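Local coordinates for Lmo0812 protein (Listeria monocytogenes serovar 1/2a, PDB 4YF1), which is a putative pyrophosphohydrolase of the HD-domain family, probably removing the 3'-diphosphate from guanosine-3',5'-bis(diphosphate), at residues A[60-65]-A[86-91]. Residues are numbered along the deposited sequence; the frame is centred on the assembly and turned at random.
With NA (sodium ion), chain E.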
# COMPACT_ATOMS: atom_id res chain seq x y z
N ASP A 60 9.11 2.28 -1.85
CA ASP A 60 9.76 3.41 -1.11
C ASP A 60 9.90 3.16 0.38
O ASP A 60 10.83 3.69 1.01
CB ASP A 60 8.96 4.72 -1.25
CG ASP A 60 9.04 5.34 -2.63
OD1 ASP A 60 9.66 4.77 -3.57
OD2 ASP A 60 8.48 6.44 -2.77
N ALA A 61 8.99 2.38 0.96
CA ALA A 61 9.03 2.07 2.39
C ALA A 61 10.30 1.29 2.73
O ALA A 61 10.94 1.56 3.75
CB ALA A 61 7.81 1.27 2.80
N VAL A 62 10.67 0.34 1.86
CA VAL A 62 11.87 -0.46 2.09
C VAL A 62 13.13 0.34 1.80
O VAL A 62 14.07 0.32 2.60
CB VAL A 62 11.92 -1.71 1.20
CG1 VAL A 62 13.18 -2.52 1.49
CG2 VAL A 62 10.70 -2.56 1.45
N GLU A 63 13.17 1.02 0.65
CA GLU A 63 14.36 1.81 0.28
C GLU A 63 14.59 3.08 1.11
O GLU A 63 15.75 3.42 1.39
CB GLU A 63 14.36 2.17 -1.21
CG GLU A 63 14.51 0.98 -2.15
CD GLU A 63 14.97 1.36 -3.55
OE1 GLU A 63 15.40 0.43 -4.27
OE2 GLU A 63 14.93 2.57 -3.94
N ASP A 64 13.52 3.77 1.51
CA ASP A 64 13.66 5.07 2.22
C ASP A 64 13.49 5.04 3.74
O ASP A 64 13.76 6.05 4.38
CB ASP A 64 12.72 6.12 1.60
CG ASP A 64 12.94 6.31 0.09
OD1 ASP A 64 14.06 6.02 -0.39
OD2 ASP A 64 12.00 6.75 -0.62
N THR A 65 13.03 3.93 4.31
CA THR A 65 12.85 3.83 5.77
C THR A 65 13.56 2.58 6.28
O THR A 65 14.07 1.77 5.48
CB THR A 65 11.36 3.80 6.21
OG1 THR A 65 10.82 2.47 6.15
CG2 THR A 65 10.51 4.76 5.36
N SER A 86 12.32 -7.99 -5.76
CA SER A 86 12.74 -8.05 -7.16
C SER A 86 13.25 -6.69 -7.71
O SER A 86 14.12 -6.69 -8.58
CB SER A 86 11.65 -8.59 -8.07
OG SER A 86 10.59 -7.66 -8.30
N HIS A 87 12.76 -5.57 -7.19
CA HIS A 87 13.17 -4.23 -7.68
C HIS A 87 13.91 -3.34 -6.68
O HIS A 87 14.20 -2.19 -6.98
CB HIS A 87 11.94 -3.49 -8.22
CG HIS A 87 12.20 -2.06 -8.60
ND1 HIS A 87 13.42 -1.64 -9.09
CD2 HIS A 87 11.37 -1.00 -8.69
CE1 HIS A 87 13.34 -0.35 -9.39
NE2 HIS A 87 12.11 0.06 -9.17
N THR A 88 14.24 -3.89 -5.52
CA THR A 88 14.91 -3.12 -4.46
C THR A 88 16.39 -3.07 -4.79
O THR A 88 16.97 -4.08 -5.14
CB THR A 88 14.74 -3.79 -3.07
OG1 THR A 88 13.35 -3.86 -2.73
CG2 THR A 88 15.48 -3.01 -1.98
N GLU A 89 17.00 -1.88 -4.68
CA GLU A 89 18.42 -1.71 -4.96
C GLU A 89 19.24 -2.11 -3.74
O GLU A 89 18.79 -1.96 -2.61
CB GLU A 89 18.74 -0.25 -5.31
CG GLU A 89 18.13 0.27 -6.61
CD GLU A 89 18.51 1.72 -6.92
OE1 GLU A 89 18.99 2.45 -6.03
OE2 GLU A 89 18.28 2.15 -8.07
N ASN A 90 20.42 -2.66 -3.98
CA ASN A 90 21.36 -2.91 -2.91
C ASN A 90 22.11 -1.58 -2.76
O ASN A 90 22.99 -1.27 -3.57
CB ASN A 90 22.30 -4.05 -3.26
CG ASN A 90 23.29 -4.36 -2.14
OD1 ASN A 90 23.80 -3.45 -1.47
ND2 ASN A 90 23.55 -5.65 -1.93
N LYS A 91 21.76 -0.82 -1.72
CA LYS A 91 22.32 0.54 -1.49
C LYS A 91 23.83 0.61 -1.28
O LYS A 91 24.41 1.70 -1.32
CB LYS A 91 21.66 1.18 -0.26
CG LYS A 91 20.13 1.18 -0.20
CD LYS A 91 19.43 2.29 -0.97
CE LYS A 91 19.46 2.14 -2.48
NZ LYS A 91 18.37 2.98 -3.07
NA NA E . 14.87 -0.28 4.62
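Glu63 reaches from the last turn of helix 50-64 to the segment 86-91, where its OE1 accepts the backbone N-H of Glu89 at 2.8 Å between OE1 and N. The bond is nearly straight, 167° at the hydrogen, and it meets OE1 almost along the C-O axis. Chi1 of -67° sets CG anti to the carbonyl carbon, and the chain then runs extended. On this close side the Glu63 methylenes slide past Thr88 in the opposite direction, CG lying 4.1 Å from CG2 of Thr88. The same methyl touches CG1 of Val62 at 4.2 Å, while Thr88 OG1 is hydrogen-bonded to the Val84 carbonyl oxygen. The strand-free, helical fold fits an HD domain: Asp60 belongs with His35, His59 and Asp120 to a converging set that resembles the HD signature, though no metal is bound to it here. Apart from that set, the backbone carbonyls of Val62, Thr65 and Met67 hold a sodium ion where the helix ends. Towards solvent the contact slackens. There the Lys91 chain is folded at CD and CE; its NZ makes a long salt bridge, 3.6 Å from Glu63 OE2, and a shorter one at 3.1 Å to Glu89 OE1. This lysine probably eases the repulsion between the two carboxylates, whose planes are turned 45° apart; Glu89 also pairs with Arg98 and Lys99.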